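Local coordinates for putative cellulase CEL6 (Mycobacterium tuberculosis, PDB 1UP3), which acts as a family 6 glycoside hydrolase, an endoglucanase that probably cleaves beta-1,4-glucosidic bonds within cellulose chains, at residues 40-45 with 72-77; 116-122 with 155-159. All coordinates share one frame. Where two conformers were deposited one is given. Residues are numbered along the deposited sequence.

Contact 1 (40-45 with 72-77); sequences QSYWLD and VLTLYG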
loop_
_atom_site.group_PDB
_atom_site.type_symbol
_atom_site.label_atom_id
_atom_site.label_comp_id
_atom_site.label_asym_id
_atom_site.label_seq_id
_atom_site.Cartn_x
_atom_site.Cartn_y
_atom_site.Cartn_z
ATOM N N GLN A 40 7.610 -0.198 7.018
ATOM C CA GLN A 40 6.257 0.056 6.509
ATOM C C GLN A 40 6.335 0.282 4.991
ATOM O O GLN A 40 7.011 -0.463 4.319
ATOM C CB GLN A 40 5.559 1.138 7.356
ATOM C CG GLN A 40 5.394 0.609 8.783
ATOM C CD GLN A 40 5.139 1.676 9.831
ATOM O OE1 GLN A 40 4.356 2.570 9.612
ATOM N NE2 GLN A 40 5.791 1.555 10.976
ATOM N N SER A 41 5.619 1.235 4.434
ATOM C CA SER A 41 5.861 1.656 3.039
ATOM C C SER A 41 5.813 3.158 3.031
ATOM O O SER A 41 5.181 3.781 3.909
ATOM C CB SER A 41 4.825 1.110 2.043
ATOM O OG SER A 41 3.574 1.767 2.198
ATOM N N TYR A 42 6.464 3.763 2.047
ATOM C CA TYR A 42 6.531 5.212 1.898
ATOM C C TYR A 42 5.552 5.623 0.796
ATOM O O TYR A 42 5.692 5.222 -0.331
ATOM C CB TYR A 42 7.978 5.604 1.561
ATOM C CG TYR A 42 8.228 7.094 1.582
ATOM C CD1 TYR A 42 8.425 7.762 2.785
ATOM C CD2 TYR A 42 8.287 7.821 0.427
ATOM C CE1 TYR A 42 8.664 9.130 2.830
ATOM C CE2 TYR A 42 8.528 9.207 0.459
ATOM C CZ TYR A 42 8.705 9.844 1.656
ATOM O OH TYR A 42 8.921 11.220 1.690
ATOM N N TRP A 43 4.560 6.448 1.155
ATOM C CA TRP A 43 3.488 6.793 0.238
ATOM C C TRP A 43 3.828 8.071 -0.513
ATOM O O TRP A 43 4.186 9.093 0.129
ATOM C CB TRP A 43 2.197 7.003 1.005
ATOM C CG TRP A 43 1.582 5.751 1.596
ATOM C CD1 TRP A 43 2.155 4.880 2.467
ATOM C CD2 TRP A 43 0.309 5.203 1.276
ATOM N NE1 TRP A 43 1.275 3.857 2.760
ATOM C CE2 TRP A 43 0.137 4.032 2.031
ATOM C CE3 TRP A 43 -0.739 5.617 0.438
ATOM C CZ2 TRP A 43 -1.010 3.256 1.969
ATOM C CZ3 TRP A 43 -1.886 4.861 0.387
ATOM C CH2 TRP A 43 -2.016 3.673 1.149
ATOM N N LEU A 44 3.657 8.042 -1.831
ATOM C CA LEU A 44 3.887 9.204 -2.701
ATOM C C LEU A 44 2.583 9.591 -3.403
ATOM O O LEU A 44 1.809 8.737 -3.826
ATOM C CB LEU A 44 4.914 8.851 -3.738
ATOM C CG LEU A 44 6.268 8.415 -3.184
ATOM C CD1 LEU A 44 7.144 7.917 -4.341
ATOM C CD2 LEU A 44 6.913 9.559 -2.444
ATOM N N ASP A 45 2.349 10.880 -3.509
ATOM C CA ASP A 45 1.204 11.401 -4.228
ATOM C C ASP A 45 1.497 12.735 -4.896
ATOM O O ASP A 45 2.639 13.032 -5.183
ATOM C CB ASP A 45 -0.021 11.413 -3.326
ATOM C CG ASP A 45 0.068 12.401 -2.181
ATOM O OD1 ASP A 45 1.066 13.161 -2.079
ATOM O OD2 ASP A 45 -0.865 12.486 -1.319
ATOM N N VAL A 72 9.992 -0.134 0.220
ATOM C CA VAL A 72 8.613 -0.343 -0.255
ATOM C C VAL A 72 7.993 1.029 -0.425
ATOM O O VAL A 72 7.983 1.851 0.531
ATOM C CB VAL A 72 7.764 -1.176 0.729
ATOM C CG1 VAL A 72 6.428 -1.465 0.134
ATOM C CG2 VAL A 72 8.490 -2.498 1.149
ATOM N N LEU A 73 7.556 1.307 -1.656
ATOM C CA LEU A 73 6.963 2.578 -2.035
ATOM C C LEU A 73 5.514 2.304 -2.446
ATOM O O LEU A 73 5.253 1.334 -3.161
ATOM C CB LEU A 73 7.728 3.220 -3.188
ATOM C CG LEU A 73 9.139 3.635 -2.730
ATOM C CD1 LEU A 73 10.090 3.369 -3.824
ATOM C CD2 LEU A 73 9.185 5.079 -2.350
ATOM N N THR A 74 4.610 3.178 -2.020
ATOM C CA THR A 74 3.209 3.123 -2.417
ATOM C C THR A 74 2.850 4.326 -3.266
ATOM O O THR A 74 3.032 5.450 -2.824
ATOM C CB THR A 74 2.356 3.049 -1.195
ATOM O OG1 THR A 74 2.682 1.836 -0.484
ATOM C CG2 THR A 74 0.851 2.934 -1.573
ATOM N N LEU A 75 2.402 4.090 -4.488
ATOM C CA LEU A 75 2.002 5.183 -5.368
ATOM C C LEU A 75 0.519 5.441 -5.191
ATOM O O LEU A 75 -0.295 4.558 -5.406
ATOM C CB LEU A 75 2.349 4.845 -6.831
ATOM C CG LEU A 75 3.823 4.516 -7.093
ATOM C CD1 LEU A 75 4.047 4.283 -8.586
ATOM C CD2 LEU A 75 4.780 5.601 -6.595
ATOM N N TYR A 76 0.152 6.673 -4.852
ATOM C CA TYR A 76 -1.247 6.997 -4.523
ATOM C C TYR A 76 -1.598 8.367 -5.111
ATOM O O TYR A 76 -1.903 9.317 -4.380
ATOM C CB TYR A 76 -1.414 6.949 -2.992
ATOM C CG TYR A 76 -2.830 6.942 -2.433
ATOM C CD1 TYR A 76 -3.778 6.073 -2.951
ATOM C CD2 TYR A 76 -3.172 7.744 -1.362
ATOM C CE1 TYR A 76 -5.085 6.018 -2.447
ATOM C CE2 TYR A 76 -4.460 7.712 -0.816
ATOM C CZ TYR A 76 -5.402 6.830 -1.344
ATOM O OH TYR A 76 -6.692 6.805 -0.817
ATOM N N GLY A 77 -1.472 8.473 -6.431
ATOM C CA GLY A 77 -1.674 9.731 -7.151
ATOM C C GLY A 77 -2.754 9.691 -8.222
ATOM O O GLY A 77 -2.862 10.659 -8.985
#

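Contact 2 (116-122 with 155-159); sequences IVEPDAL and VYVDA. With BGC (beta-D-glucopyranose), chain B.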
loop_
_atom_site.group_PDB
_atom_site.type_symbol
_atom_site.label_atom_id
_atom_site.label_comp_id
_atom_site.label_asym_id
_atom_site.label_seq_id
_atom_site.Cartn_x
_atom_site.Cartn_y
_atom_site.Cartn_z
ATOM N N ILE A 116 3.887 -0.654 -4.666
ATOM C CA ILE A 116 2.459 -0.918 -4.527
ATOM C C ILE A 116 1.739 0.157 -5.375
ATOM O O ILE A 116 1.803 1.352 -5.082
ATOM C CB ILE A 116 2.017 -0.834 -3.085
ATOM C CG1 ILE A 116 2.891 -1.703 -2.148
ATOM C CG2 ILE A 116 0.516 -1.142 -2.984
ATOM C CD1 ILE A 116 2.848 -3.148 -2.506
ATOM N N VAL A 117 1.095 -0.268 -6.449
ATOM C CA VAL A 117 0.518 0.657 -7.432
ATOM C C VAL A 117 -0.965 0.914 -7.103
ATOM O O VAL A 117 -1.833 0.046 -7.273
ATOM C CB VAL A 117 0.607 0.111 -8.862
ATOM C CG1 VAL A 117 0.040 1.099 -9.881
ATOM C CG2 VAL A 117 2.016 -0.252 -9.224
ATOM N N GLU A 118 -1.215 2.137 -6.649
ATOM C CA GLU A 118 -2.550 2.720 -6.512
ATOM C C GLU A 118 -3.560 1.916 -5.702
ATOM O O GLU A 118 -4.542 1.401 -6.225
ATOM C CB GLU A 118 -3.095 3.082 -7.884
ATOM C CG GLU A 118 -2.247 4.125 -8.596
ATOM C CD GLU A 118 -2.186 5.474 -7.892
ATOM O OE1 GLU A 118 -3.079 5.840 -7.071
ATOM O OE2 GLU A 118 -1.215 6.222 -8.192
ATOM N N PRO A 119 -3.355 1.902 -4.397
ATOM C CA PRO A 119 -4.384 1.339 -3.483
ATOM C C PRO A 119 -5.774 1.865 -3.852
ATOM O O PRO A 119 -5.929 3.069 -4.015
ATOM C CB PRO A 119 -3.967 1.891 -2.112
ATOM C CG PRO A 119 -2.463 1.932 -2.210
ATOM C CD PRO A 119 -2.204 2.410 -3.642
ATOM N N ASP A 120 -6.717 0.954 -4.001
ATOM C CA ASP A 120 -8.156 1.221 -4.223
ATOM C C ASP A 120 -8.511 1.562 -5.645
ATOM O O ASP A 120 -9.690 1.563 -5.961
ATOM C CB ASP A 120 -8.732 2.341 -3.350
ATOM C CG ASP A 120 -8.471 2.179 -1.871
ATOM O OD1 ASP A 120 -8.296 1.036 -1.386
ATOM O OD2 ASP A 120 -8.460 3.200 -1.125
ATOM N N ALA A 121 -7.543 1.837 -6.522
ATOM C CA ALA A 121 -7.926 2.423 -7.821
ATOM C C ALA A 121 -8.784 1.473 -8.647
ATOM O O ALA A 121 -9.841 1.860 -9.176
ATOM C CB ALA A 121 -6.717 2.880 -8.599
ATOM N N LEU A 122 -8.344 0.242 -8.800
ATOM C CA LEU A 122 -9.113 -0.733 -9.598
ATOM C C LEU A 122 -10.416 -1.108 -8.881
ATOM O O LEU A 122 -11.451 -1.260 -9.531
ATOM C CB LEU A 122 -8.328 -1.996 -9.893
ATOM C CG LEU A 122 -7.071 -1.834 -10.768
ATOM C CD1 LEU A 122 -6.453 -3.192 -11.052
ATOM C CD2 LEU A 122 -7.397 -1.139 -12.058
ATOM N N VAL A 155 6.728 -5.218 -8.668
ATOM C CA VAL A 155 5.551 -4.339 -8.823
ATOM C C VAL A 155 4.288 -5.125 -8.514
ATOM O O VAL A 155 4.059 -6.191 -9.109
ATOM C CB VAL A 155 5.491 -3.720 -10.235
ATOM C CG1 VAL A 155 4.233 -2.825 -10.379
ATOM C CG2 VAL A 155 6.762 -2.928 -10.526
ATOM N N TYR A 156 3.476 -4.576 -7.616
ATOM C CA TYR A 156 2.225 -5.207 -7.181
ATOM C C TYR A 156 1.107 -4.201 -7.412
ATOM O O TYR A 156 1.104 -3.110 -6.839
ATOM C CB TYR A 156 2.266 -5.628 -5.700
ATOM C CG TYR A 156 3.335 -6.662 -5.407
ATOM C CD1 TYR A 156 4.617 -6.269 -5.061
ATOM C CD2 TYR A 156 3.082 -8.028 -5.500
ATOM C CE1 TYR A 156 5.619 -7.174 -4.816
ATOM C CE2 TYR A 156 4.118 -8.951 -5.265
ATOM C CZ TYR A 156 5.368 -8.519 -4.940
ATOM O OH TYR A 156 6.382 -9.420 -4.689
ATOM N N VAL A 157 0.164 -4.539 -8.275
ATOM C CA VAL A 157 -0.983 -3.672 -8.557
ATOM C C VAL A 157 -2.045 -3.861 -7.497
ATOM O O VAL A 157 -2.433 -4.982 -7.167
ATOM C CB VAL A 157 -1.596 -4.040 -9.942
ATOM C CG1 VAL A 157 -2.802 -3.197 -10.199
ATOM C CG2 VAL A 157 -0.509 -3.903 -11.021
ATOM N N ASP A 158 -2.565 -2.791 -6.928
ATOM C CA ASP A 158 -3.499 -3.032 -5.841
ATOM C C ASP A 158 -4.799 -3.644 -6.351
ATOM O O ASP A 158 -5.372 -3.198 -7.370
ATOM C CB ASP A 158 -3.774 -1.770 -5.059
ATOM C CG ASP A 158 -4.587 -2.062 -3.831
ATOM O OD1 ASP A 158 -4.015 -2.640 -2.886
ATOM O OD2 ASP A 158 -5.841 -1.867 -3.794
ATOM N N ALA A 159 -5.353 -4.580 -5.559
ATOM C CA ALA A 159 -6.509 -5.363 -5.975
ATOM C C ALA A 159 -7.633 -5.395 -4.904
ATOM O O ALA A 159 -8.465 -6.316 -4.910
ATOM C CB ALA A 159 -6.060 -6.776 -6.307
HETATM C C2 BGC B . -12.356 3.486 1.340
HETATM C C3 BGC B . -10.891 3.827 1.114
HETATM C C4 BGC B . -9.990 2.870 1.895
HETATM C C5 BGC B . -10.410 1.421 1.568
HETATM C C6 BGC B . -9.658 0.406 2.440
HETATM C C1 BGC B . -12.607 2.010 1.011
HETATM O O2 BGC B . -13.220 4.364 0.593
HETATM O O3 BGC B . -10.605 5.175 1.453
HETATM O O4 BGC B . -8.605 3.050 1.584
HETATM O O5 BGC B . -11.788 1.201 1.819
HETATM O O6 BGC B . -9.997 -0.917 2.070
HETATM O O HOH W 1 -5.506 -0.504 -8.132
HETATM O O HOH W 2 -7.721 -1.612 -1.755
#

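Contact 1 (40-45 with 72-77)
Two neighbouring parallel strands of the catalytic barrel meet here, 42-44 and 72-75. They are the beta strands of a beta-alpha-beta unit whose helix is 50-66. Their axes approach to 4.6 Å at 29°. Tyr-42 pairs with Leu-73, Trp-43 with Thr-74 and Leu-44 with Leu-75, so side chains alternate between two faces.

On one face Tyr-42 and three leucines, Leu-73, Leu-44 and Leu-75, interlock. Leu-73 CD2 lies 4.0 Å from Tyr-42 CD2 and 4.0 Å from Leu-44 CD1. The same Leu-44 CD1 is 4.0 Å from Leu-75 CD2, so this methyl fills the dip between the two leucines. Helices 50-66 and 94-108 pack on this face, and Tyr-42 stacks on Tyr-60.

On the other face the indole of Trp-43 lies over Thr-74. The Thr-74 CG2 methyl sits 3.6 Å from the centroid of the Trp-43 six-membered ring, almost on the ring normal: a CH-pi contact. The indole edge then points at the face of Tyr-76 in a T-shaped stack, with Trp-43 CZ3 3.6 Å from Tyr-76 CD2. Beside them, Thr-74 OG1 donates to Ser-41 OG at 2.8 Å. Ser-41 OG and Trp-43 NE1 both bond to Ile-260 O.

The backbone ladder runs Tyr-42 N to Val-72 O (2.9 Å), Thr-74 N to Tyr-42 O (2.9 Å), Leu-44 N to Thr-74 O (2.8 Å) and Tyr-76 N to Leu-44 O (2.8 Å). Arg-81 bridges Asp-45 OD2 and Tyr-76 O. The ladder thus sets the register, the leucine face is sealed against helices, and the other face pairs the polar atoms of Ser-41, Thr-74 and Trp-43.

Contact 2 (116-122 with 155-159)
The glycan-binding cleft reaches this contact at Asp-120. Its OD2 accepts a 2.7 Å hydrogen bond from O4 of a bound beta-D-glucopyranose, which Asp-82 and Asn-191 also hold. Asp-120 is placed by a type II beta turn from Glu-118 to Ala-121, closed by Ala-121 N to Glu-118 O at 3.0 Å. Pro-119 and Asp-120 are its central residues, and Asp-120 has the positive phi this turn requires.

The turn is also held from the neighbouring strand. Asp-120 N donates to Asp-158 OD2 at 3.0 Å, nearly in line. Asp-158 OD2 also takes Gly-160 N, while its OD1 takes Ser-186 OG. The two acids come close, Asp-120 OD1 to Asp-158 OD2 being 4.5 Å. Water 2 bonds to both, at 2.7 Å from Asp-120 OD1 and 2.8 Å from Asp-158 OD2.

This is the C-terminal end of two parallel barrel strands, 113-117 and 153-158, where alpha/beta barrels carry their active sites. The strands are joined by Val-117 N to Tyr-156 O at 2.9 Å and Asp-158 N to Val-117 O at 3.0 Å. Strand 113-117 ends at Val-117 and the chain turns off. Water 1 lies between the turn and the end of 153-158, hydrogen-bonded to Glu-118 O (2.9 Å), Asp-158 O (2.8 Å) and Leu-122 N (3.0 Å).

On the Val-117 and Val-157 face, Val-117 CG2 is 3.6 Å from Val-155 CG1, and Leu-122 CD1 is 3.7 Å from Val-157 CG1, beside helices 130-147 and 167-176. On the other face, Ile-116 CD1 meets Tyr-156 CB at 4.1 Å, and Tyr-156 OH bonds to Asp-255.

Both contacts join neighbouring strands of one parallel sheet. Both are buried, contact 2 throughout, whereas contact 1 has partly exposed Tyr-42, Trp-43, Asp-45 and Tyr-76. Contact 1 takes an outermost strand, 42-44, with 72-75; contact 2 takes 113-117 with 153-158. The sheet runs on between them: Leu-73 O lies 2.8 Å from Ile-116 N and Leu-75 N lies 2.9 Å from Ile-116 O, both probable hydrogen bonds. Glu-118 ties them too, through Gly-77 N. Contact 1 has more strand pairing and adds aromatic stacking. Contact 2 has a shorter ladder, then a turn that brings Asp-120 to the sugar. The Tyr-76 side chain is about 5 Å, nearest atoms, from a beta-D-glucopyranose unit of the glycan.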